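Local coordinates for protein aminotransferase class I and II (Streptococcus suis 89/1591, PDB 3OP7) that probably transfers amino groups between amino acids and 2-oxo acids, using pyridoxal 5'-phosphate held as a Schiff base on a lysine, at residues P5-G8 and V9-W12; Y112-Q116 and Q117-I121. All coordinates share one frame; numbering follows the deposited sequence.

Contact 1: residues P5-G8 and V9-W12; sequences PRFG and VEEW
F7 and G8 open helix 8-16 with two backbone bonds, E11 N to F7 O at 3.0 Å and W12 N to G8 O at 3.2 Å, the latter the straighter at 168° about its hydrogen. F7 is the N-cap residue, though its apolar side chain offers no capping oxygen; instead, CG lying anti to the backbone N (chi1 -157°) carries the ring to Y250 of the second subunit, where the two pack edge-to-face. F7 CB meets E10 OE1 at 3.4 Å. The E10 chain is extended and crosses F7 at about a right angle, its carboxylate reaching D249 N of the second subunit.

This is the start of the N-terminal arm helix of a fold-type I aminotransferase subunit. R6, in the loop before the helix, lies alongside E11 of the first turn, R6 NH1 touching E11 CG at 3.6 Å. Their charges are opposite, but R6 NH1 stays 4.1 Å from E11 OE2, too far for a salt bridge; E11 pairs with R339 through OE1. G8 N donates to Q116 OE1, and G8 O accepts from R339 NH1. W12 leads away to pack on helix 319-330, its NE1 bonded to L334 O.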
loop_
_atom_site.group_PDB
_atom_site.type_symbol
_atom_site.label_atom_id
_atom_site.label_comp_id
_atom_site.label_asym_id
_atom_site.label_seq_id
_atom_site.Cartn_x
_atom_site.Cartn_y
_atom_site.Cartn_z
ATOM N N PRO A 5 8.180 8.075 -13.837
ATOM C CA PRO A 5 7.199 8.435 -14.869
ATOM C C PRO A 5 5.783 8.109 -14.419
ATOM O O PRO A 5 5.571 7.186 -13.616
ATOM C CB PRO A 5 7.593 7.532 -16.091
ATOM C CG PRO A 5 8.976 7.007 -15.796
ATOM C CD PRO A 5 9.031 6.953 -14.253
ATOM N N ARG A 6 4.800 8.843 -14.916
ATOM C CA ARG A 6 3.403 8.403 -14.684
ATOM C C ARG A 6 3.266 6.935 -15.101
ATOM O O ARG A 6 3.968 6.496 -16.002
ATOM C CB ARG A 6 2.453 9.236 -15.531
ATOM C CG ARG A 6 2.238 10.683 -15.032
ATOM C CD ARG A 6 1.487 11.499 -16.102
ATOM N NE ARG A 6 2.191 11.414 -17.404
ATOM C CZ ARG A 6 1.625 11.524 -18.608
ATOM N NH1 ARG A 6 0.309 11.750 -18.746
ATOM N NH2 ARG A 6 2.393 11.426 -19.695
ATOM N N PHE A 7 2.352 6.221 -14.464
ATOM C CA PHE A 7 2.091 4.812 -14.717
ATOM C C PHE A 7 1.157 4.770 -15.945
ATOM O O PHE A 7 0.036 5.252 -15.893
ATOM C CB PHE A 7 1.483 4.181 -13.447
ATOM C CG PHE A 7 1.664 2.684 -13.345
ATOM C CD1 PHE A 7 0.990 1.823 -14.234
ATOM C CD2 PHE A 7 2.453 2.124 -12.338
ATOM C CE1 PHE A 7 1.119 0.454 -14.133
ATOM C CE2 PHE A 7 2.607 0.764 -12.218
ATOM C CZ PHE A 7 1.913 -0.098 -13.111
ATOM N N GLY A 8 1.674 4.262 -17.072
ATOM C CA GLY A 8 1.044 4.460 -18.351
ATOM C C GLY A 8 -0.329 3.852 -18.506
ATOM O O GLY A 8 -1.238 4.517 -19.002
ATOM N N VAL A 9 -0.479 2.590 -18.135
ATOM C CA VAL A 9 -1.812 1.946 -18.214
ATOM C C VAL A 9 -2.799 2.693 -17.318
ATOM O O VAL A 9 -3.923 2.979 -17.708
ATOM C CB VAL A 9 -1.715 0.498 -17.830
ATOM C CG1 VAL A 9 -3.134 -0.102 -17.642
ATOM C CG2 VAL A 9 -0.844 -0.251 -18.871
ATOM N N GLU A 10 -2.343 3.059 -16.120
ATOM C CA GLU A 10 -3.173 3.811 -15.164
ATOM C C GLU A 10 -3.727 5.145 -15.709
ATOM O O GLU A 10 -4.927 5.467 -15.589
ATOM C CB GLU A 10 -2.365 4.069 -13.848
ATOM C CG GLU A 10 -3.173 4.745 -12.777
ATOM C CD GLU A 10 -2.373 4.944 -11.448
ATOM O OE1 GLU A 10 -1.181 4.642 -11.429
ATOM O OE2 GLU A 10 -2.996 5.411 -10.466
ATOM N N GLU A 11 -2.858 5.938 -16.330
ATOM C CA GLU A 11 -3.250 7.228 -16.851
ATOM C C GLU A 11 -4.328 7.006 -17.944
ATOM O O GLU A 11 -5.338 7.707 -17.996
ATOM C CB GLU A 11 -2.016 7.943 -17.430
ATOM C CG GLU A 11 -2.262 9.428 -17.818
ATOM C CD GLU A 11 -2.862 9.619 -19.223
ATOM O OE1 GLU A 11 -2.686 8.718 -20.083
ATOM O OE2 GLU A 11 -3.533 10.670 -19.466
ATOM N N TRP A 12 -4.094 6.022 -18.805
ATOM C CA TRP A 12 -5.074 5.698 -19.865
ATOM C C TRP A 12 -6.429 5.330 -19.254
ATOM O O TRP A 12 -7.438 5.907 -19.646
ATOM C CB TRP A 12 -4.564 4.538 -20.708
ATOM C CG TRP A 12 -5.576 4.002 -21.659
ATOM C CD1 TRP A 12 -6.331 2.877 -21.496
ATOM C CD2 TRP A 12 -5.890 4.526 -22.944
ATOM N NE1 TRP A 12 -7.142 2.695 -22.611
ATOM C CE2 TRP A 12 -6.889 3.701 -23.506
ATOM C CE3 TRP A 12 -5.470 5.655 -23.651
ATOM C CZ2 TRP A 12 -7.445 3.957 -24.772
ATOM C CZ3 TRP A 12 -6.000 5.901 -24.908
ATOM C CH2 TRP A 12 -6.997 5.063 -25.445
#

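Contact 2: residues Y112-Q116 and Q117-I121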
loop_
_atom_site.group_PDB
_atom_site.type_symbol
_atom_site.label_atom_id
_atom_site.label_comp_id
_atom_site.label_asym_id
_atom_site.label_seq_id
_atom_site.Cartn_x
_atom_site.Cartn_y
_atom_site.Cartn_z
ATOM N N TYR A 112 11.174 -6.646 -20.539
ATOM C CA TYR A 112 10.650 -5.416 -21.124
ATOM C C TYR A 112 10.048 -5.670 -22.492
ATOM O O TYR A 112 10.654 -6.380 -23.331
ATOM C CB TYR A 112 11.741 -4.336 -21.240
ATOM C CG TYR A 112 11.168 -2.998 -21.597
ATOM C CD1 TYR A 112 10.624 -2.186 -20.600
ATOM C CD2 TYR A 112 11.110 -2.548 -22.914
ATOM C CE1 TYR A 112 10.056 -0.969 -20.878
ATOM C CE2 TYR A 112 10.553 -1.290 -23.207
ATOM C CZ TYR A 112 10.013 -0.524 -22.180
ATOM O OH TYR A 112 9.438 0.721 -22.402
ATOM N N PRO A 113 8.836 -5.134 -22.732
ATOM C CA PRO A 113 7.895 -4.547 -21.808
ATOM C C PRO A 113 7.420 -5.559 -20.814
ATOM O O PRO A 113 7.472 -6.753 -21.045
ATOM C CB PRO A 113 6.667 -4.196 -22.688
ATOM C CG PRO A 113 6.966 -4.497 -23.951
ATOM C CD PRO A 113 8.345 -5.040 -24.109
ATOM N N THR A 114 7.006 -5.068 -19.664
ATOM C CA THR A 114 6.461 -5.905 -18.642
ATOM C C THR A 114 5.649 -4.994 -17.724
ATOM O O THR A 114 5.460 -3.824 -18.020
ATOM C CB THR A 114 7.579 -6.598 -17.799
ATOM O OG1 THR A 114 6.964 -7.545 -16.944
ATOM C CG2 THR A 114 8.409 -5.593 -16.939
ATOM N N TYR A 115 5.194 -5.501 -16.596
ATOM C CA TYR A 115 4.480 -4.644 -15.619
ATOM C C TYR A 115 5.343 -3.475 -15.130
ATOM O O TYR A 115 6.491 -3.667 -14.710
ATOM C CB TYR A 115 4.003 -5.505 -14.452
ATOM C CG TYR A 115 2.849 -4.871 -13.704
ATOM C CD1 TYR A 115 1.635 -4.704 -14.320
ATOM C CD2 TYR A 115 2.972 -4.463 -12.393
ATOM C CE1 TYR A 115 0.566 -4.135 -13.671
ATOM C CE2 TYR A 115 1.916 -3.943 -11.733
ATOM C CZ TYR A 115 0.704 -3.743 -12.374
ATOM O OH TYR A 115 -0.403 -3.168 -11.727
ATOM N N GLN A 116 4.837 -2.247 -15.230
ATOM C CA GLN A 116 5.710 -1.061 -15.127
ATOM C C GLN A 116 6.457 -0.914 -13.801
ATOM O O GLN A 116 7.527 -0.337 -13.755
ATOM C CB GLN A 116 4.918 0.227 -15.466
ATOM C CG GLN A 116 5.755 1.497 -15.508
ATOM C CD GLN A 116 4.984 2.716 -15.988
ATOM O OE1 GLN A 116 3.848 2.595 -16.463
ATOM N NE2 GLN A 116 5.606 3.892 -15.891
ATOM N N GLN A 117 5.902 -1.455 -12.721
ATOM C CA GLN A 117 6.594 -1.418 -11.431
ATOM C C GLN A 117 8.030 -1.957 -11.540
ATOM O O GLN A 117 8.941 -1.459 -10.868
ATOM C CB GLN A 117 5.872 -2.286 -10.419
ATOM C CG GLN A 117 4.596 -1.670 -9.795
ATOM C CD GLN A 117 4.095 -2.530 -8.672
ATOM O OE1 GLN A 117 3.731 -3.676 -8.889
ATOM N NE2 GLN A 117 4.064 -1.966 -7.443
ATOM N N LEU A 118 8.169 -3.007 -12.335
ATOM C CA LEU A 118 9.352 -3.837 -12.288
ATOM C C LEU A 118 10.611 -3.143 -12.816
ATOM O O LEU A 118 11.725 -3.510 -12.392
ATOM C CB LEU A 118 9.144 -5.181 -13.004
ATOM C CG LEU A 118 8.058 -6.078 -12.408
ATOM C CD1 LEU A 118 7.924 -7.299 -13.346
ATOM C CD2 LEU A 118 8.301 -6.448 -10.883
ATOM N N TYR A 119 10.446 -2.142 -13.674
ATOM C CA TYR A 119 11.576 -1.357 -14.181
ATOM C C TYR A 119 11.596 0.091 -13.693
ATOM O O TYR A 119 12.673 0.604 -13.430
ATOM C CB TYR A 119 11.692 -1.448 -15.704
ATOM C CG TYR A 119 10.454 -1.105 -16.487
ATOM C CD1 TYR A 119 10.168 0.210 -16.812
ATOM C CD2 TYR A 119 9.551 -2.085 -16.871
ATOM C CE1 TYR A 119 9.043 0.520 -17.530
ATOM C CE2 TYR A 119 8.421 -1.785 -17.538
ATOM C CZ TYR A 119 8.158 -0.464 -17.865
ATOM O OH TYR A 119 7.009 -0.144 -18.549
ATOM N N ASP A 120 10.438 0.726 -13.513
ATOM C CA ASP A 120 10.429 2.119 -13.082
ATOM C C ASP A 120 10.656 2.318 -11.599
ATOM O O ASP A 120 11.253 3.322 -11.212
ATOM C CB ASP A 120 9.205 2.861 -13.619
ATOM C CG ASP A 120 9.419 3.378 -15.050
ATOM O OD1 ASP A 120 10.617 3.555 -15.476
ATOM O OD2 ASP A 120 8.389 3.607 -15.756
ATOM N N ILE A 121 10.239 1.381 -10.756
ATOM C CA ILE A 121 10.580 1.534 -9.349
ATOM C C ILE A 121 12.099 1.503 -9.171
ATOM O O ILE A 121 12.656 2.417 -8.538
ATOM C CB ILE A 121 9.790 0.580 -8.391
ATOM C CG1 ILE A 121 8.297 0.943 -8.416
ATOM C CG2 ILE A 121 10.342 0.686 -6.970
ATOM C CD1 ILE A 121 7.388 -0.028 -7.665
HETATM O O HOH W 1 5.244 -1.910 -20.003
#
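Q116 and Y119 bury the most surface where the loop after strand 107-112 turns into helix 117-124, a strand-loop-helix connection in the large domain of a fold-type I PLP enzyme. Q116 O lies 3.9 Å above the centre of one face of the Y119 ring, while the edge of Y112 meets the opposite face in an edge-to-face pair, planes at 74°. With CG held between its backbone N and carbonyl carbon (chi1 54°), Y119 folds back over the loop. T114 CG2 fits against the ring's rim, 3.7 Å from Y119 CD2; threonine serves well there, methyl to the aromatic and hydroxyl to N164. A water donates to T114 O at 2.8 Å and bonds Y119 OH at 2.9 Å, tying the hydroxyl to the loop.

The extended Q116 chain runs CB and CG past Y119 OH; its amide, though nearly parallel to the ring, does not stack on it. The backbone O of Q116 accepts from D120 N at 3.1 Å, nearly head-on. Beside the Y115 ring runs Q117, its amide turned 85° from the ring and OE1 3.4 Å from Y115 CE2 at the edge. Q117 suits a buried interface: OE1 takes N94, NE2 gives to T91 O and Y250 O of the second subunit. Q116 NE2 donates to the anti lone pair of D120 OD2 at 2.8 Å, OD2 lying out of the amide plane.

How the contacts relate
Contacts 1 and 2 both form a helix start, and both touch the second subunit, Y250 of which meets F7 in one and D120 in the other. Contact 2 is buried nearer the centre of the chain and relies on an edge-to-face tyrosine pair and amide bonds. Contact 1 is only partly buried, lies further out, and has charged side chains, with R6 exposed. Their centres are 12 Å apart, and Q116 joins them: its OE1 probably accepts from G8 N at 2.8 Å and its NE2 probably donates to R6 O at 3.1 Å. One glutamine amide thus pairs with the backbone on both sides of F7, while P5 packs on D120.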